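Local coordinates for protein putative isomerase (Streptomyces coelicolor A3, PDB 2OQH) that probably acts as an enolase-superfamily sugar-acid dehydratase, converting D-glucarate to 5-dehydro-4-deoxy-D-glucarate with loss of water, at residues N193-S207 with L214-V227. Residues are numbered along the deposited sequence; the frame is centred on the assembly and turned at random.
Sequences NLRVDPNAAWSVPDS and LEELDLEYLEDPCV
Val-196 and Leu-222 pair two neighbouring parallel strands, 193-197 and 221-223, of the TIM-type barrel of an enolase-superfamily protein; helix 204-214 completes the right-handed beta-alpha-beta crossover between them. The tight part lies between sheet and helices. There Val-196 CG1, placed by chi1 55° between its backbone N and carbonyl carbon, presses on Leu-222 CD1 at 3.4 Å, closer than usual for two carbons. Leu-219 brings CD2 to Leu-194 CG and CD1 to Val-196, and Leu-182 of helix 175-188 also touches Val-196. The strands are hydrogen-bonded on the Val-196 O side, where Glu-223 N donates to it (2.9 Å), while Val-196 N and Tyr-221 O, 3.7 Å apart, are buried and have no partner. On the barrel-interior face, the extended Arg-195 chain runs over the Tyr-221 ring, CG 4.2 Å from its centroid in a CH-pi contact; the guanidinium tilts 21° to that ring, whose OH bonds Asn-295. NE and NH2 grip the single oxygen Glu-220 OE1 side-on, both from the same face of the carboxylate, while Arg-321 pairs with OE2. Nearby, two acidic oxygens, Asp-197 OD2 and Glu-223 OE2, lie 2.7 Å apart as like charges in the barrel interior; Lys-168 is only a long, weak ion-pair partner of Asp-197. Past the strands Ala-200 N still donates to Asp-224 O (2.6 Å). The solvent side is confined to the edge where partly exposed Ala-200 meets exposed Val-227 through CB and CG1, and water 4 bridges Trp-202 O and Val-227 N. Buried Trp-202 closes this end, its indole NE1 bonded to Thr-172 O, with Pro-198 CG 3.5 Å above the plane of its ring; Trp-202 N donates to Pro-225 O at 3.0 Å.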
loop_
_atom_site.group_PDB
_atom_site.type_symbol
_atom_site.label_atom_id
_atom_site.label_comp_id
_atom_site.label_asym_id
_atom_site.label_seq_id
_atom_site.Cartn_x
_atom_site.Cartn_y
_atom_site.Cartn_z
ATOM N N ASN A 193 11.080 9.178 -12.280
ATOM C CA ASN A 193 10.857 7.740 -12.369
ATOM C C ASN A 193 9.404 7.632 -12.825
ATOM O O ASN A 193 8.500 8.096 -12.137
ATOM C CB ASN A 193 11.025 7.075 -11.004
ATOM C CG ASN A 193 12.466 6.919 -10.614
ATOM O OD1 ASN A 193 13.261 6.378 -11.376
ATOM N ND2 ASN A 193 12.817 7.385 -9.422
ATOM N N LEU A 194 9.183 7.023 -13.981
ATOM C CA LEU A 194 7.839 6.911 -14.534
ATOM C C LEU A 194 7.302 5.477 -14.553
ATOM O O LEU A 194 8.030 4.540 -14.886
ATOM C CB LEU A 194 7.845 7.493 -15.947
ATOM C CG LEU A 194 6.514 7.664 -16.671
ATOM C CD1 LEU A 194 5.595 8.546 -15.857
ATOM C CD2 LEU A 194 6.771 8.286 -18.038
ATOM N N ARG A 195 6.021 5.329 -14.214
ATOM C CA ARG A 195 5.360 4.024 -14.160
ATOM C C ARG A 195 3.959 4.090 -14.770
ATOM O O ARG A 195 3.400 5.166 -14.930
ATOM C CB ARG A 195 5.211 3.577 -12.701
ATOM C CG ARG A 195 6.450 3.736 -11.845
ATOM C CD ARG A 195 6.091 3.671 -10.363
ATOM N NE ARG A 195 7.245 3.922 -9.502
ATOM C CZ ARG A 195 7.175 4.084 -8.183
ATOM N NH1 ARG A 195 6.000 4.023 -7.560
ATOM N NH2 ARG A 195 8.280 4.314 -7.488
ATOM N N VAL A 196 3.399 2.933 -15.112
ATOM C CA VAL A 196 2.040 2.874 -15.646
ATOM C C VAL A 196 1.341 1.639 -15.074
ATOM O O VAL A 196 1.906 0.545 -15.035
ATOM C CB VAL A 196 2.015 2.841 -17.191
ATOM C CG1 VAL A 196 2.857 1.709 -17.708
ATOM C CG2 VAL A 196 0.587 2.711 -17.678
ATOM N N ASP A 197 0.111 1.829 -14.612
ATOM C CA ASP A 197 -0.653 0.748 -14.008
ATOM C C ASP A 197 -2.017 0.597 -14.665
ATOM O O ASP A 197 -2.953 1.307 -14.321
ATOM C CB ASP A 197 -0.835 1.031 -12.512
ATOM C CG ASP A 197 -1.435 -0.135 -11.759
ATOM O OD1 ASP A 197 -1.933 -1.088 -12.394
ATOM O OD2 ASP A 197 -1.415 -0.091 -10.508
ATOM N N PRO A 198 -2.139 -0.328 -15.632
ATOM C CA PRO A 198 -3.406 -0.570 -16.333
ATOM C C PRO A 198 -4.370 -1.407 -15.494
ATOM O O PRO A 198 -5.503 -1.666 -15.903
ATOM C CB PRO A 198 -2.971 -1.318 -17.598
ATOM C CG PRO A 198 -1.547 -0.877 -17.798
ATOM C CD PRO A 198 -1.015 -0.910 -16.386
ATOM N N ASN A 199 -3.915 -1.836 -14.320
ATOM C CA ASN A 199 -4.745 -2.652 -13.438
ATOM C C ASN A 199 -5.290 -3.865 -14.169
ATOM O O ASN A 199 -6.476 -4.184 -14.091
ATOM C CB ASN A 199 -5.894 -1.823 -12.866
ATOM C CG ASN A 199 -5.414 -0.790 -11.869
ATOM O OD1 ASN A 199 -4.917 -1.135 -10.791
ATOM N ND2 ASN A 199 -5.543 0.482 -12.225
ATOM N N ALA A 200 -4.399 -4.527 -14.897
ATOM C CA ALA A 200 -4.726 -5.733 -15.637
ATOM C C ALA A 200 -5.840 -5.543 -16.652
ATOM O O ALA A 200 -6.588 -6.477 -16.928
ATOM C CB ALA A 200 -5.094 -6.846 -14.660
ATOM N N ALA A 201 -5.939 -4.344 -17.219
ATOM C CA ALA A 201 -6.980 -4.069 -18.204
ATOM C C ALA A 201 -6.573 -4.399 -19.642
ATOM O O ALA A 201 -7.430 -4.483 -20.517
ATOM C CB ALA A 201 -7.423 -2.606 -18.113
ATOM N N TRP A 202 -5.281 -4.586 -19.899
ATOM C CA TRP A 202 -4.844 -4.909 -21.258
ATOM C C TRP A 202 -4.750 -6.412 -21.485
ATOM O O TRP A 202 -4.443 -7.173 -20.565
ATOM C CB TRP A 202 -3.460 -4.338 -21.563
ATOM C CG TRP A 202 -3.283 -2.864 -21.397
ATOM C CD1 TRP A 202 -4.254 -1.910 -21.344
ATOM C CD2 TRP A 202 -2.033 -2.170 -21.343
ATOM N NE1 TRP A 202 -3.686 -0.660 -21.262
ATOM C CE2 TRP A 202 -2.322 -0.793 -21.263
ATOM C CE3 TRP A 202 -0.692 -2.584 -21.358
ATOM C CZ2 TRP A 202 -1.317 0.179 -21.200
ATOM C CZ3 TRP A 202 0.315 -1.612 -21.296
ATOM C CH2 TRP A 202 -0.007 -0.249 -21.219
ATOM N N SER A 203 -4.992 -6.829 -22.724
ATOM C CA SER A 203 -4.889 -8.237 -23.088
ATOM C C SER A 203 -3.394 -8.507 -23.207
ATOM O O SER A 203 -2.600 -7.571 -23.268
ATOM C CB SER A 203 -5.553 -8.492 -24.438
ATOM O OG SER A 203 -4.833 -7.863 -25.485
ATOM N N VAL A 204 -2.999 -9.774 -23.246
ATOM C CA VAL A 204 -1.580 -10.070 -23.364
ATOM C C VAL A 204 -0.988 -9.537 -24.672
ATOM O O VAL A 204 0.081 -8.920 -24.661
ATOM C CB VAL A 204 -1.304 -11.579 -23.242
ATOM C CG1 VAL A 204 0.185 -11.835 -23.368
ATOM C CG2 VAL A 204 -1.806 -12.087 -21.891
ATOM N N PRO A 205 -1.670 -9.767 -25.814
ATOM C CA PRO A 205 -1.162 -9.279 -27.103
ATOM C C PRO A 205 -1.016 -7.756 -27.123
ATOM O O PRO A 205 -0.058 -7.231 -27.684
ATOM C CB PRO A 205 -2.215 -9.769 -28.105
ATOM C CG PRO A 205 -2.701 -11.039 -27.481
ATOM C CD PRO A 205 -2.847 -10.632 -26.021
ATOM N N ASP A 206 -1.976 -7.053 -26.526
ATOM C CA ASP A 206 -1.909 -5.596 -26.479
ATOM C C ASP A 206 -0.841 -5.136 -25.493
ATOM O O ASP A 206 -0.266 -4.058 -25.656
ATOM C CB ASP A 206 -3.260 -4.983 -26.096
ATOM C CG ASP A 206 -4.263 -5.016 -27.238
ATOM O OD1 ASP A 206 -3.871 -4.722 -28.388
ATOM O OD2 ASP A 206 -5.446 -5.322 -26.985
ATOM N N SER A 207 -0.573 -5.951 -24.474
ATOM C CA SER A 207 0.451 -5.614 -23.487
ATOM C C SER A 207 1.836 -5.700 -24.119
ATOM O O SER A 207 2.723 -4.902 -23.806
ATOM C CB SER A 207 0.370 -6.553 -22.273
ATOM O OG SER A 207 -0.804 -6.309 -21.521
ATOM N N LEU A 214 6.765 1.201 -25.328
ATOM C CA LEU A 214 7.165 1.948 -24.137
ATOM C C LEU A 214 8.626 1.774 -23.727
ATOM O O LEU A 214 9.137 2.537 -22.902
ATOM C CB LEU A 214 6.265 1.561 -22.963
ATOM C CG LEU A 214 4.781 1.914 -23.101
ATOM C CD1 LEU A 214 4.000 1.262 -21.964
ATOM C CD2 LEU A 214 4.601 3.428 -23.089
ATOM N N GLU A 215 9.297 0.776 -24.293
ATOM C CA GLU A 215 10.695 0.521 -23.958
ATOM C C GLU A 215 11.590 1.746 -24.138
ATOM O O GLU A 215 12.551 1.923 -23.402
ATOM C CB GLU A 215 11.255 -0.625 -24.806
ATOM C CG GLU A 215 10.474 -1.922 -24.708
ATOM C CD GLU A 215 11.142 -3.072 -25.441
ATOM O OE1 GLU A 215 11.716 -2.848 -26.527
ATOM O OE2 GLU A 215 11.078 -4.207 -24.935
ATOM N N GLU A 216 11.286 2.588 -25.119
ATOM C CA GLU A 216 12.115 3.771 -25.357
ATOM C C GLU A 216 11.954 4.871 -24.301
ATOM O O GLU A 216 12.690 5.859 -24.314
ATOM C CB GLU A 216 11.830 4.345 -26.749
ATOM C CG GLU A 216 10.398 4.803 -26.945
ATOM C CD GLU A 216 10.161 5.424 -28.313
ATOM O OE1 GLU A 216 9.035 5.907 -28.552
ATOM O OE2 GLU A 216 11.097 5.429 -29.150
ATOM N N LEU A 217 11.012 4.690 -23.376
ATOM C CA LEU A 217 10.764 5.675 -22.321
ATOM C C LEU A 217 11.462 5.320 -20.997
ATOM O O LEU A 217 11.417 6.087 -20.033
ATOM C CB LEU A 217 9.251 5.811 -22.092
ATOM C CG LEU A 217 8.414 6.085 -23.351
ATOM C CD1 LEU A 217 6.944 6.173 -22.990
ATOM C CD2 LEU A 217 8.874 7.377 -24.009
ATOM N N ASP A 218 12.104 4.157 -20.961
ATOM C CA ASP A 218 12.813 3.676 -19.776
ATOM C C ASP A 218 12.031 3.862 -18.469
ATOM O O ASP A 218 12.478 4.541 -17.544
ATOM C CB ASP A 218 14.187 4.349 -19.673
ATOM C CG ASP A 218 15.039 3.766 -18.559
ATOM O OD1 ASP A 218 15.014 2.524 -18.362
ATOM O OD2 ASP A 218 15.741 4.543 -17.883
ATOM N N LEU A 219 10.864 3.237 -18.399
ATOM C CA LEU A 219 10.018 3.325 -17.218
ATOM C C LEU A 219 10.607 2.524 -16.067
ATOM O O LEU A 219 11.263 1.507 -16.286
ATOM C CB LEU A 219 8.627 2.771 -17.530
ATOM C CG LEU A 219 7.913 3.273 -18.784
ATOM C CD1 LEU A 219 6.642 2.454 -19.003
ATOM C CD2 LEU A 219 7.588 4.748 -18.631
ATOM N N GLU A 220 10.371 2.971 -14.839
ATOM C CA GLU A 220 10.864 2.237 -13.685
ATOM C C GLU A 220 10.249 0.839 -13.764
ATOM O O GLU A 220 10.925 -0.158 -13.534
ATOM C CB GLU A 220 10.471 2.933 -12.383
ATOM C CG GLU A 220 10.882 2.161 -11.149
ATOM C CD GLU A 220 10.717 2.972 -9.880
ATOM O OE1 GLU A 220 9.922 3.940 -9.903
ATOM O OE2 GLU A 220 11.371 2.634 -8.868
ATOM N N TYR A 221 8.958 0.775 -14.069
ATOM C CA TYR A 221 8.295 -0.506 -14.262
ATOM C C TYR A 221 6.900 -0.414 -14.834
ATOM O O TYR A 221 6.244 0.626 -14.761
ATOM C CB TYR A 221 8.282 -1.359 -12.978
ATOM C CG TYR A 221 7.711 -0.731 -11.728
ATOM C CD1 TYR A 221 6.347 -0.451 -11.610
ATOM C CD2 TYR A 221 8.531 -0.467 -10.637
ATOM C CE1 TYR A 221 5.813 0.077 -10.422
ATOM C CE2 TYR A 221 8.016 0.055 -9.451
ATOM C CZ TYR A 221 6.659 0.329 -9.345
ATOM O OH TYR A 221 6.172 0.863 -8.169
ATOM N N LEU A 222 6.479 -1.517 -15.439
ATOM C CA LEU A 222 5.165 -1.655 -16.028
ATOM C C LEU A 222 4.395 -2.441 -14.971
ATOM O O LEU A 222 4.743 -3.580 -14.664
ATOM C CB LEU A 222 5.277 -2.443 -17.336
ATOM C CG LEU A 222 4.022 -2.801 -18.118
ATOM C CD1 LEU A 222 3.109 -1.595 -18.221
ATOM C CD2 LEU A 222 4.420 -3.288 -19.502
ATOM N N GLU A 223 3.364 -1.830 -14.403
ATOM C CA GLU A 223 2.600 -2.473 -13.345
ATOM C C GLU A 223 1.302 -3.135 -13.789
ATOM O O GLU A 223 0.410 -2.478 -14.310
ATOM C CB GLU A 223 2.297 -1.447 -12.251
ATOM C CG GLU A 223 1.876 -2.048 -10.932
ATOM C CD GLU A 223 1.589 -1.003 -9.857
ATOM O OE1 GLU A 223 2.317 0.012 -9.777
ATOM O OE2 GLU A 223 0.638 -1.206 -9.072
ATOM N N ASP A 224 1.202 -4.440 -13.561
ATOM C CA ASP A 224 0.009 -5.214 -13.915
ATOM C C ASP A 224 -0.667 -4.899 -15.251
ATOM O O ASP A 224 -1.851 -4.571 -15.285
ATOM C CB ASP A 224 -1.043 -5.086 -12.809
ATOM C CG ASP A 224 -0.643 -5.806 -11.542
ATOM O OD1 ASP A 224 -0.314 -7.007 -11.636
ATOM O OD2 ASP A 224 -0.659 -5.177 -10.464
ATOM N N PRO A 225 0.061 -5.006 -16.373
ATOM C CA PRO A 225 -0.615 -4.702 -17.639
ATOM C C PRO A 225 -1.736 -5.686 -17.985
ATOM O O PRO A 225 -2.725 -5.311 -18.612
ATOM C CB PRO A 225 0.524 -4.735 -18.663
ATOM C CG PRO A 225 1.531 -5.696 -18.032
ATOM C CD PRO A 225 1.494 -5.281 -16.583
ATOM N N CYS A 226 -1.584 -6.939 -17.562
ATOM C CA CYS A 226 -2.565 -7.976 -17.864
ATOM C C CYS A 226 -2.872 -8.857 -16.656
ATOM O O CYS A 226 -2.232 -8.747 -15.623
ATOM C CB CYS A 226 -2.048 -8.856 -19.005
ATOM S SG CYS A 226 -0.533 -9.760 -18.574
ATOM N N VAL A 227 -3.847 -9.747 -16.809
ATOM C CA VAL A 227 -4.258 -10.636 -15.726
ATOM C C VAL A 227 -3.484 -11.949 -15.640
ATOM O O VAL A 227 -3.042 -12.485 -16.648
ATOM C CB VAL A 227 -5.754 -11.015 -15.855
ATOM C CG1 VAL A 227 -6.615 -9.769 -15.871
ATOM C CG2 VAL A 227 -5.974 -11.807 -17.121
HETATM O O HOH W 1 11.726 5.895 -15.035
HETATM O O HOH W 2 11.476 4.675 -7.048
HETATM O O HOH W 3 -2.251 -2.986 -10.115
HETATM O O HOH W 4 -5.245 -9.523 -19.315
#